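Local coordinates for putative glucosidase lplD, ALPHA-GALACTURONIDASE (Bacillus subtilis, PDB 3FEF), which hydrolyses alpha-galacturonides, probably alpha-1,4-di-galacturonate in nature, releasing alpha-D-galacturonate with NAD(+) and manganese as cofactors, at residues 171-176 with 341-346; 193-198 with 325-330; 199-202 with 207-210; 364-367 with 372-375. All coordinates share one frame; numbering follows the deposited sequence.

Contact 1: residues 171-176 with 341-346; sequences EVFGTQ and LVTNVN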
loop_
_atom_site.group_PDB
_atom_site.type_symbol
_atom_site.label_atom_id
_atom_site.label_comp_id
_atom_site.label_asym_id
_atom_site.label_seq_id
_atom_site.Cartn_x
_atom_site.Cartn_y
_atom_site.Cartn_z
ATOM N N GLU A 171 2.075 -31.214 -0.916
ATOM C CA GLU A 171 0.812 -31.372 -1.625
ATOM C C GLU A 171 0.920 -30.999 -3.105
ATOM O O GLU A 171 0.386 -31.695 -3.966
ATOM C CB GLU A 171 -0.301 -30.567 -0.951
ATOM C CG GLU A 171 -0.885 -31.265 0.272
ATOM C CD GLU A 171 -1.196 -32.734 0.005
ATOM O OE1 GLU A 171 -2.158 -33.028 -0.738
ATOM O OE2 GLU A 171 -0.469 -33.593 0.533
ATOM N N VAL A 172 1.611 -29.905 -3.409
ATOM C CA VAL A 172 1.700 -29.476 -4.787
ATOM C C VAL A 172 2.391 -30.555 -5.647
ATOM O O VAL A 172 2.079 -30.700 -6.823
ATOM C CB VAL A 172 2.404 -28.123 -4.918
ATOM C CG1 VAL A 172 2.545 -27.746 -6.380
ATOM C CG2 VAL A 172 1.641 -27.027 -4.141
ATOM N N PHE A 173 3.304 -31.331 -5.062
ATOM C CA PHE A 173 3.980 -32.364 -5.849
ATOM C C PHE A 173 2.986 -33.369 -6.403
ATOM O O PHE A 173 3.137 -33.848 -7.529
ATOM C CB PHE A 173 5.087 -33.065 -5.044
ATOM C CG PHE A 173 6.095 -32.117 -4.460
ATOM C CD1 PHE A 173 6.357 -30.897 -5.076
ATOM C CD2 PHE A 173 6.775 -32.440 -3.288
ATOM C CE1 PHE A 173 7.265 -30.004 -4.530
ATOM C CE2 PHE A 173 7.690 -31.560 -2.731
ATOM C CZ PHE A 173 7.938 -30.334 -3.353
ATOM N N GLY A 174 1.959 -33.681 -5.614
ATOM C CA GLY A 174 0.945 -34.658 -6.020
ATOM C C GLY A 174 0.108 -34.175 -7.189
ATOM O O GLY A 174 -0.368 -34.970 -7.993
ATOM N N THR A 175 -0.080 -32.866 -7.295
ATOM C CA THR A 175 -0.814 -32.329 -8.422
ATOM C C THR A 175 0.054 -32.286 -9.668
ATOM O O THR A 175 -0.422 -32.519 -10.775
ATOM C CB THR A 175 -1.401 -30.938 -8.119
ATOM O OG1 THR A 175 -2.264 -31.063 -6.980
ATOM C CG2 THR A 175 -2.230 -30.472 -9.299
ATOM N N GLN A 176 1.335 -32.004 -9.480
ATOM C CA GLN A 176 2.269 -32.111 -10.571
ATOM C C GLN A 176 2.335 -33.540 -11.141
ATOM O O GLN A 176 2.397 -33.717 -12.350
ATOM C CB GLN A 176 3.643 -31.656 -10.116
ATOM C CG GLN A 176 3.813 -30.158 -10.169
ATOM C CD GLN A 176 5.143 -29.739 -9.613
ATOM O OE1 GLN A 176 5.402 -29.918 -8.426
ATOM N NE2 GLN A 176 6.002 -29.177 -10.465
ATOM N N LEU A 341 17.536 -23.149 -7.037
ATOM C CA LEU A 341 16.343 -23.946 -7.127
ATOM C C LEU A 341 15.146 -23.029 -7.145
ATOM O O LEU A 341 15.168 -21.996 -6.503
ATOM C CB LEU A 341 16.277 -24.874 -5.905
ATOM C CG LEU A 341 15.044 -25.730 -5.669
ATOM C CD1 LEU A 341 14.883 -26.760 -6.776
ATOM C CD2 LEU A 341 15.145 -26.417 -4.312
ATOM N N VAL A 342 14.124 -23.398 -7.912
ATOM C CA VAL A 342 12.813 -22.746 -7.858
ATOM C C VAL A 342 11.806 -23.800 -7.412
ATOM O O VAL A 342 11.618 -24.794 -8.096
ATOM C CB VAL A 342 12.402 -22.133 -9.229
ATOM C CG1 VAL A 342 10.938 -21.729 -9.235
ATOM C CG2 VAL A 342 13.276 -20.902 -9.553
ATOM N N THR A 343 11.211 -23.621 -6.231
ATOM C CA THR A 343 10.221 -24.586 -5.717
ATOM C C THR A 343 9.204 -23.849 -4.845
ATOM O O THR A 343 9.388 -22.670 -4.541
ATOM C CB THR A 343 10.889 -25.787 -4.972
ATOM O OG1 THR A 343 9.921 -26.813 -4.718
ATOM C CG2 THR A 343 11.489 -25.348 -3.661
ATOM N N ASN A 344 8.103 -24.501 -4.492
ATOM C CA ASN A 344 7.036 -23.779 -3.801
ATOM C C ASN A 344 7.283 -23.828 -2.308
ATOM O O ASN A 344 7.641 -24.887 -1.770
ATOM C CB ASN A 344 5.648 -24.354 -4.120
ATOM C CG ASN A 344 5.563 -25.851 -3.854
ATOM O OD1 ASN A 344 6.246 -26.654 -4.505
ATOM N ND2 ASN A 344 4.721 -26.235 -2.896
ATOM N N VAL A 345 7.085 -22.689 -1.646
ATOM C CA VAL A 345 7.266 -22.608 -0.217
ATOM C C VAL A 345 6.303 -21.613 0.427
ATOM O O VAL A 345 5.702 -20.768 -0.235
ATOM C CB VAL A 345 8.698 -22.159 0.136
ATOM C CG1 VAL A 345 9.734 -23.056 -0.536
ATOM C CG2 VAL A 345 8.905 -20.730 -0.274
ATOM N N ASN A 346 6.211 -21.702 1.746
ATOM C CA ASN A 346 5.390 -20.821 2.526
ATOM C C ASN A 346 6.237 -19.720 3.168
ATOM O O ASN A 346 7.198 -20.002 3.866
ATOM C CB ASN A 346 4.635 -21.637 3.583
ATOM C CG ASN A 346 3.501 -22.441 2.985
ATOM O OD1 ASN A 346 2.344 -22.051 3.106
ATOM N ND2 ASN A 346 3.822 -23.556 2.310
HETATM O O HOH W 1 4.651 -29.643 -2.786
HETATM O O HOH W 2 6.491 -27.609 -7.311
#
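A chi1 of 54° places CG of N344 between its backbone N and carbonyl carbon, aiming the amide at the helix, where V172 offers CG2, the branch anti to its own carbonyl carbon. The two side chains come from opposite directions, and CG2 of V172 meets ND2 of N344 at 3.4 Å, a van der Waals approach of a methyl to the amide nitrogen. That nitrogen is hydrogen-bonded to E363 OE2 on strand 361-369, which probably fixes the rotation of the amide and keeps OD1 directed toward F173. CE1 of F173 lies 3.5 Å from OD1 of N344, with ring and amide planes 82° apart; T343 OG1 sits more loosely at the edge of the same ring. Direct packing is supplemented by two waters. One accepts from the backbone N of F173 at 3.1 Å and, weakly, from N344 ND2. It rests over the centre of the F173 ring. The other donates to Q176 OE1 at 2.8 Å and to N344 OD1 at 3.0 Å, so both ends of the amide are linked to the helix through solvent. With an alanine here, the bridging waters would probably lose their anchor on the strand and E363 OE2 would be left without this donor. Segment 171-176 follows C169, a ligand of the bound magnesium, and H170, the probable proton donor, whose side chain is about 4 Å from that of F173: this is packing close to the metal site of a family 4 glycosidase, between helix 171-187 and strand 341-348.

Contact 2: residues 193-198 with 325-330; sequences RREDIR and GEEGVN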
loop_
_atom_site.group_PDB
_atom_site.type_symbol
_atom_site.label_atom_id
_atom_site.label_comp_id
_atom_site.label_asym_id
_atom_site.label_seq_id
_atom_site.Cartn_x
_atom_site.Cartn_y
_atom_site.Cartn_z
ATOM N N ARG A 193 10.074 -36.304 -15.341
ATOM C CA ARG A 193 10.048 -35.877 -13.942
ATOM C C ARG A 193 8.877 -34.949 -13.681
ATOM O O ARG A 193 8.550 -34.102 -14.521
ATOM C CB ARG A 193 11.343 -35.144 -13.593
ATOM C CG ARG A 193 12.508 -36.047 -13.245
ATOM C CD ARG A 193 13.833 -35.403 -13.641
ATOM N NE ARG A 193 13.668 -34.062 -14.206
ATOM C CZ ARG A 193 14.049 -32.935 -13.612
ATOM N NH1 ARG A 193 14.613 -32.964 -12.415
ATOM N NH2 ARG A 193 13.862 -31.772 -14.219
ATOM N N ARG A 194 8.255 -35.087 -12.513
ATOM C CA ARG A 194 7.172 -34.182 -12.148
ATOM C C ARG A 194 7.682 -32.742 -12.097
ATOM O O ARG A 194 6.914 -31.806 -12.290
ATOM C CB ARG A 194 6.469 -34.606 -10.849
ATOM C CG ARG A 194 7.333 -34.571 -9.589
ATOM C CD ARG A 194 7.003 -33.371 -8.714
ATOM N NE ARG A 194 7.933 -33.254 -7.593
ATOM C CZ ARG A 194 8.648 -32.168 -7.317
ATOM N NH1 ARG A 194 8.525 -31.075 -8.061
ATOM N NH2 ARG A 194 9.463 -32.163 -6.274
ATOM N N GLU A 195 8.983 -32.575 -11.877
ATOM C CA GLU A 195 9.608 -31.254 -11.959
ATOM C C GLU A 195 9.336 -30.569 -13.287
ATOM O O GLU A 195 9.178 -29.359 -13.327
ATOM C CB GLU A 195 11.124 -31.347 -11.771
ATOM C CG GLU A 195 11.555 -31.650 -10.350
ATOM C CD GLU A 195 11.834 -33.137 -10.085
ATOM O OE1 GLU A 195 11.246 -34.028 -10.750
ATOM O OE2 GLU A 195 12.657 -33.404 -9.188
ATOM N N ASP A 196 9.320 -31.330 -14.381
ATOM C CA ASP A 196 9.105 -30.750 -15.708
ATOM C C ASP A 196 7.693 -30.163 -15.907
ATOM O O ASP A 196 7.410 -29.537 -16.928
ATOM C CB ASP A 196 9.354 -31.793 -16.787
ATOM C CG ASP A 196 10.788 -32.292 -16.788
ATOM O OD1 ASP A 196 11.686 -31.510 -16.379
ATOM O OD2 ASP A 196 11.009 -33.463 -17.191
ATOM N N ILE A 197 6.800 -30.406 -14.962
ATOM C CA ILE A 197 5.495 -29.777 -15.011
ATOM C C ILE A 197 5.676 -28.453 -14.309
ATOM O O ILE A 197 5.701 -28.398 -13.087
ATOM C CB ILE A 197 4.413 -30.602 -14.291
ATOM C CG1 ILE A 197 4.449 -32.050 -14.793
ATOM C CG2 ILE A 197 3.012 -29.977 -14.540
ATOM C CD1 ILE A 197 4.066 -32.145 -16.274
ATOM N N ARG A 198 5.849 -27.401 -15.092
ATOM C CA ARG A 198 6.207 -26.103 -14.557
ATOM C C ARG A 198 4.919 -25.381 -14.274
ATOM O O ARG A 198 4.147 -25.066 -15.197
ATOM C CB ARG A 198 7.028 -25.331 -15.584
ATOM C CG ARG A 198 8.280 -26.096 -16.030
ATOM C CD ARG A 198 9.375 -26.048 -14.971
ATOM N NE ARG A 198 10.452 -26.998 -15.258
ATOM C CZ ARG A 198 11.487 -27.234 -14.449
ATOM N NH1 ARG A 198 11.606 -26.576 -13.299
ATOM N NH2 ARG A 198 12.405 -28.132 -14.786
ATOM N N GLY A 325 11.339 -38.029 -2.510
ATOM C CA GLY A 325 10.381 -37.220 -3.250
ATOM C C GLY A 325 10.222 -35.838 -2.633
ATOM O O GLY A 325 9.578 -34.970 -3.210
ATOM N N GLU A 326 10.817 -35.622 -1.464
ATOM C CA GLU A 326 10.741 -34.309 -0.794
ATOM C C GLU A 326 11.831 -33.381 -1.315
ATOM O O GLU A 326 12.781 -33.846 -1.917
ATOM C CB GLU A 326 10.860 -34.472 0.723
ATOM C CG GLU A 326 9.754 -35.329 1.327
ATOM C CD GLU A 326 8.349 -34.823 0.980
ATOM O OE1 GLU A 326 8.212 -33.663 0.530
ATOM O OE2 GLU A 326 7.377 -35.594 1.160
ATOM N N GLU A 327 11.703 -32.079 -1.077
ATOM C CA GLU A 327 12.719 -31.107 -1.519
ATOM C C GLU A 327 13.580 -30.552 -0.370
ATOM O O GLU A 327 14.513 -29.763 -0.593
ATOM C CB GLU A 327 12.074 -29.956 -2.306
ATOM C CG GLU A 327 11.348 -30.382 -3.585
ATOM C CD GLU A 327 12.272 -30.526 -4.806
ATOM O OE1 GLU A 327 13.509 -30.575 -4.647
ATOM O OE2 GLU A 327 11.747 -30.591 -5.943
ATOM N N GLY A 328 13.282 -30.973 0.851
ATOM C CA GLY A 328 14.018 -30.488 2.017
ATOM C C GLY A 328 15.512 -30.383 1.796
ATOM O O GLY A 328 16.110 -29.299 1.905
ATOM N N VAL A 329 16.127 -31.513 1.478
ATOM C CA VAL A 329 17.573 -31.569 1.280
ATOM C C VAL A 329 18.078 -30.788 0.065
ATOM O O VAL A 329 19.158 -30.190 0.103
ATOM C CB VAL A 329 18.027 -33.013 1.211
ATOM C CG1 VAL A 329 19.500 -33.097 0.794
ATOM C CG2 VAL A 329 17.785 -33.674 2.572
ATOM N N ASN A 330 17.314 -30.822 -1.023
ATOM C CA ASN A 330 17.599 -29.988 -2.171
ATOM C C ASN A 330 17.581 -28.510 -1.777
ATOM O O ASN A 330 18.418 -27.728 -2.222
ATOM C CB ASN A 330 16.569 -30.229 -3.272
ATOM C CG ASN A 330 16.768 -31.567 -3.973
ATOM O OD1 ASN A 330 17.831 -32.181 -3.872
ATOM N ND2 ASN A 330 15.745 -32.020 -4.694
HETATM O O HOH W 3 9.787 -28.492 -6.611
#
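R194, in the 3-10 turn 194-196, and G325, in the loop leading to helix 328-335, have the nearest CA atoms at 9.9 Å, a separation bridged here by two long side chains. R194 has a chain bent at chi2 (104°), which carries its guanidinium across to E327 arriving from the opposite direction. NH2 of R194 donates to OE2 of E327 at 2.8 Å in a salt bridge whose N-H...O angle of 146° is well short of straight. The oxygen is met from above the carboxylate plane, and the two planes stand 76° apart. A water reinforces the pair, accepting from R194 NH1 at 3.2 Å and donating to E327 OE2 at 2.9 Å. The other oxygen, OE1 of E327, takes ND2 of N330 at 2.7 Å on its syn side, so both carboxylate oxygens are gripped. E195 OE2 stands 4.4 Å from E327 OE2; R194 probably offsets this meeting of like charges. R194 also makes a cation-pi contact with F173 of helix 171-187. The bridge thus ties the 3-10 turn after that helix to the loop before helix 328-335. E326 of the same loop makes a weak hydrogen bond to H170, the probable proton donor, which places the bridge near the active site.

Contact 3: residues 199-202 with 207-210; sequences VNVL and FTWI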
loop_
_atom_site.group_PDB
_atom_site.type_symbol
_atom_site.label_atom_id
_atom_site.label_comp_id
_atom_site.label_asym_id
_atom_site.label_seq_id
_atom_site.Cartn_x
_atom_site.Cartn_y
_atom_site.Cartn_z
ATOM N N VAL A 199 4.662 -25.142 -13.002
ATOM C CA VAL A 199 3.378 -24.601 -12.637
ATOM C C VAL A 199 3.537 -23.250 -11.956
ATOM O O VAL A 199 4.527 -23.002 -11.251
ATOM C CB VAL A 199 2.584 -25.604 -11.734
ATOM C CG1 VAL A 199 2.262 -26.886 -12.495
ATOM C CG2 VAL A 199 3.344 -25.917 -10.448
ATOM N N ASN A 200 2.570 -22.367 -12.174
ATOM C CA ASN A 200 2.475 -21.162 -11.381
ATOM C C ASN A 200 1.472 -21.402 -10.272
ATOM O O ASN A 200 0.260 -21.381 -10.496
ATOM C CB ASN A 200 2.066 -19.950 -12.223
ATOM C CG ASN A 200 2.054 -18.659 -11.408
ATOM O OD1 ASN A 200 3.063 -18.280 -10.843
ATOM N ND2 ASN A 200 0.909 -17.996 -11.334
ATOM N N VAL A 201 1.987 -21.632 -9.068
ATOM C CA VAL A 201 1.160 -22.057 -7.951
ATOM C C VAL A 201 1.095 -20.991 -6.842
ATOM O O VAL A 201 2.087 -20.315 -6.545
ATOM C CB VAL A 201 1.692 -23.380 -7.395
ATOM C CG1 VAL A 201 3.076 -23.184 -6.816
ATOM C CG2 VAL A 201 0.725 -23.979 -6.361
ATOM N N LEU A 202 -0.079 -20.844 -6.238
ATOM C CA LEU A 202 -0.303 -19.773 -5.287
ATOM C C LEU A 202 -1.522 -20.028 -4.410
ATOM O O LEU A 202 -2.450 -20.745 -4.794
ATOM C CB LEU A 202 -0.386 -18.416 -5.999
ATOM C CG LEU A 202 -1.543 -18.106 -6.980
ATOM C CD1 LEU A 202 -1.741 -16.598 -7.118
ATOM C CD2 LEU A 202 -1.295 -18.709 -8.364
ATOM N N PHE A 207 -4.441 -25.105 0.396
ATOM C CA PHE A 207 -5.452 -24.417 -0.411
ATOM C C PHE A 207 -4.698 -23.621 -1.489
ATOM O O PHE A 207 -4.818 -22.398 -1.584
ATOM C CB PHE A 207 -6.288 -23.483 0.465
ATOM C CG PHE A 207 -7.592 -23.029 -0.174
ATOM C CD1 PHE A 207 -8.539 -23.962 -0.607
ATOM C CD2 PHE A 207 -7.873 -21.674 -0.321
ATOM C CE1 PHE A 207 -9.745 -23.548 -1.188
ATOM C CE2 PHE A 207 -9.062 -21.256 -0.901
ATOM C CZ PHE A 207 -10.005 -22.203 -1.334
ATOM N N THR A 208 -3.897 -24.355 -2.263
ATOM C CA THR A 208 -3.058 -23.835 -3.316
ATOM C C THR A 208 -3.680 -24.071 -4.689
ATOM O O THR A 208 -4.400 -25.051 -4.901
ATOM C CB THR A 208 -1.690 -24.546 -3.310
ATOM O OG1 THR A 208 -1.900 -25.926 -2.990
ATOM C CG2 THR A 208 -0.767 -23.942 -2.266
ATOM N N TRP A 209 -3.378 -23.175 -5.626
ATOM C CA TRP A 209 -4.010 -23.198 -6.928
ATOM C C TRP A 209 -2.990 -22.950 -8.018
ATOM O O TRP A 209 -2.043 -22.168 -7.855
ATOM C CB TRP A 209 -5.112 -22.130 -6.991
ATOM C CG TRP A 209 -6.186 -22.413 -5.982
ATOM C CD1 TRP A 209 -6.118 -22.214 -4.631
ATOM C CD2 TRP A 209 -7.480 -22.973 -6.245
ATOM N NE1 TRP A 209 -7.291 -22.619 -4.038
ATOM C CE2 TRP A 209 -8.145 -23.084 -5.005
ATOM C CE3 TRP A 209 -8.137 -23.393 -7.408
ATOM C CZ2 TRP A 209 -9.435 -23.601 -4.893
ATOM C CZ3 TRP A 209 -9.424 -23.905 -7.300
ATOM C CH2 TRP A 209 -10.061 -24.006 -6.056
ATOM N N ILE A 210 -3.211 -23.590 -9.150
ATOM C CA ILE A 210 -2.339 -23.415 -10.281
ATOM C C ILE A 210 -3.102 -22.684 -11.346
ATOM O O ILE A 210 -4.102 -23.180 -11.871
ATOM C CB ILE A 210 -1.827 -24.788 -10.797
ATOM C CG1 ILE A 210 -0.982 -25.450 -9.708
ATOM C CG2 ILE A 210 -1.052 -24.608 -12.096
ATOM C CD1 ILE A 210 -0.606 -26.979 -9.974
#
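L202 and W209 form the antiparallel hydrogen-bonded pair of this hairpin, and each satisfies both backbone polar atoms of the other. L202 N donates to W209 O at 2.9 Å, with the donor in the carbonyl plane; the return bond, W209 N to L202 O, is shorter at 2.7 Å but its donor is tilted 26° from the plane. The adjoining V201 and I210 are a non-hydrogen-bonded pair, and their approach brings CA-H...O contacts instead: I210 CA lies 3.3 Å from N200 O, and V201 CA 3.2 Å from W209 O. The backbone of N200 makes hydrogen bonds with T211 and K212. Polar side chains find partners beyond the pair. N200 ND2 serves both T211 OG1 and S378 O, its OD1 accepts from Q374 NE2 of the second subunit, and T208 OG1 bonds to A267 O. Apolar packing fills the face bearing V199, V201, T208 and I210. CG2 of I210, anti to the backbone N, reaches V199 CB at 3.8 Å; its CG1 lies against V201 CG2 at 4.0 Å. V201 CG2 also touches T208 CB. Cutting I210 back to an alanine would probably open a gap beside V199 and V201, leaving both valines less firmly packed. W209 sets NE1 over the F207 ring. Helix 171-187 covers the valine face, with V172, T175 and L179 against it. I210 bonds onward to I265 of strand 265-266 and T208 to A267 just beyond it, while V199 O receives N365 ND2 and L202 packs on T364, both from strand 361-369.

Contact 4: residues 364-367 with 372-375; sequences TNAF and RVQP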
loop_
_atom_site.group_PDB
_atom_site.type_symbol
_atom_site.label_atom_id
_atom_site.label_comp_id
_atom_site.label_asym_id
_atom_site.label_seq_id
_atom_site.Cartn_x
_atom_site.Cartn_y
_atom_site.Cartn_z
ATOM N N THR A 364 3.893 -19.848 -2.548
ATOM C CA THR A 364 4.203 -19.609 -3.968
ATOM C C THR A 364 5.547 -20.232 -4.292
ATOM O O THR A 364 6.252 -20.714 -3.397
ATOM C CB THR A 364 4.341 -18.104 -4.332
ATOM O OG1 THR A 364 5.430 -17.538 -3.599
ATOM C CG2 THR A 364 3.070 -17.327 -4.021
ATOM N N ASN A 365 5.896 -20.228 -5.574
ATOM C CA ASN A 365 7.274 -20.478 -5.962
ATOM C C ASN A 365 8.203 -19.434 -5.378
ATOM O O ASN A 365 7.800 -18.286 -5.144
ATOM C CB ASN A 365 7.412 -20.510 -7.478
ATOM C CG ASN A 365 6.854 -21.784 -8.062
ATOM O OD1 ASN A 365 6.849 -22.829 -7.401
ATOM N ND2 ASN A 365 6.349 -21.706 -9.272
ATOM N N ALA A 366 9.443 -19.847 -5.124
ATOM C CA ALA A 366 10.462 -18.957 -4.621
ATOM C C ALA A 366 11.796 -19.387 -5.219
ATOM O O ALA A 366 12.001 -20.560 -5.525
ATOM C CB ALA A 366 10.504 -19.001 -3.110
ATOM N N PHE A 367 12.669 -18.411 -5.436
ATOM C CA PHE A 367 13.991 -18.635 -5.997
ATOM C C PHE A 367 14.899 -18.824 -4.803
ATOM O O PHE A 367 14.914 -17.997 -3.888
ATOM C CB PHE A 367 14.463 -17.410 -6.797
ATOM C CG PHE A 367 15.893 -17.533 -7.315
ATOM C CD1 PHE A 367 16.270 -18.618 -8.096
ATOM C CD2 PHE A 367 16.842 -16.560 -7.037
ATOM C CE1 PHE A 367 17.583 -18.745 -8.589
ATOM C CE2 PHE A 367 18.161 -16.684 -7.520
ATOM C CZ PHE A 367 18.527 -17.781 -8.297
ATOM N N ARG A 372 19.458 -17.369 0.554
ATOM C CA ARG A 372 18.411 -16.516 -0.038
ATOM C C ARG A 372 17.191 -17.335 -0.369
ATOM O O ARG A 372 17.296 -18.314 -1.109
ATOM C CB ARG A 372 18.890 -15.895 -1.365
ATOM C CG ARG A 372 19.154 -14.435 -1.345
ATOM C CD ARG A 372 20.599 -14.157 -1.754
ATOM N NE ARG A 372 20.871 -14.188 -3.186
ATOM C CZ ARG A 372 22.043 -14.563 -3.715
ATOM N NH1 ARG A 372 23.044 -14.992 -2.935
ATOM N NH2 ARG A 372 22.219 -14.516 -5.030
ATOM N N VAL A 373 16.033 -16.920 0.140
ATOM C CA VAL A 373 14.767 -17.455 -0.364
ATOM C C VAL A 373 13.931 -16.267 -0.827
ATOM O O VAL A 373 13.582 -15.420 -0.034
ATOM C CB VAL A 373 13.998 -18.229 0.733
ATOM C CG1 VAL A 373 12.601 -18.674 0.220
ATOM C CG2 VAL A 373 14.826 -19.409 1.228
ATOM N N GLN A 374 13.612 -16.204 -2.109
ATOM C CA GLN A 374 13.037 -15.017 -2.674
ATOM C C GLN A 374 11.769 -15.375 -3.445
ATOM O O GLN A 374 11.812 -16.005 -4.509
ATOM C CB GLN A 374 14.050 -14.326 -3.580
ATOM C CG GLN A 374 15.406 -14.057 -2.917
ATOM C CD GLN A 374 16.368 -13.319 -3.841
ATOM O OE1 GLN A 374 16.868 -13.878 -4.800
ATOM N NE2 GLN A 374 16.613 -12.056 -3.555
ATOM N N PRO A 375 10.629 -14.976 -2.894
ATOM C CA PRO A 375 9.346 -15.294 -3.514
ATOM C C PRO A 375 9.258 -14.715 -4.934
ATOM O O PRO A 375 9.822 -13.661 -5.234
ATOM C CB PRO A 375 8.319 -14.637 -2.581
ATOM C CG PRO A 375 9.015 -14.575 -1.207
ATOM C CD PRO A 375 10.502 -14.343 -1.565
#
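The beta hairpin of strands 361-369 and 372-375 is held where F367 faces Q374, an antiparallel hydrogen-bonded pair. F367 N donates to Q374 O at 2.7 Å and nearly straight, 168° at the hydrogen, and Q374 N answers to F367 O at 2.8 Å. Next along, A366 and P375 make a non-hydrogen-bonded pair with CA atoms just 4.0 Å apart; at such a position a proline, which lacks an N-H, costs this strand pair no bond. The methyl CB of A366 also meets V373 CG1 at 3.9 Å. On the opposite face F367 and Q374 run side by side, pointing the same way. CG of F367 stands anti to the backbone N (chi1 175°), which lays the ring alongside the extended glutamine, whose OE1 lies in the ring plane at the edge, 3.5 Å from CD2. The planes of ring and amide differ by 36°. NE2 of Q374 is engaged by N200 of the second subunit, and T364 OG1 bonds to N365 O at 2.9 Å. With strand 341-348, the hairpin completes a three-stranded antiparallel sheet of the chain, which takes part in a subunit interface: P375 bonds through its backbone to the second subunit and F367 packs on its I376.

Contact 1 is central: its centre lies 7 Å from that of contact 2 and 9 Å from that of contact 3. It meets contact 2 through Q176 NE2, 2.8 Å from I197 O, and contact 3 where V172 CG2 lies 3.9 Å from V201 CG2. Contact 4 continues the sheet of contact 1, with V345 N 2.8 Å from T364 O, and touches contact 3 where N365 ND2 is 3.0 Å from V199 O. The side chains of V172 and T208 each lie about 9 Å from the magnesium ion bound by C169 and H206, and that of E327 about 13 Å. All four contacts have residues that reach the second subunit.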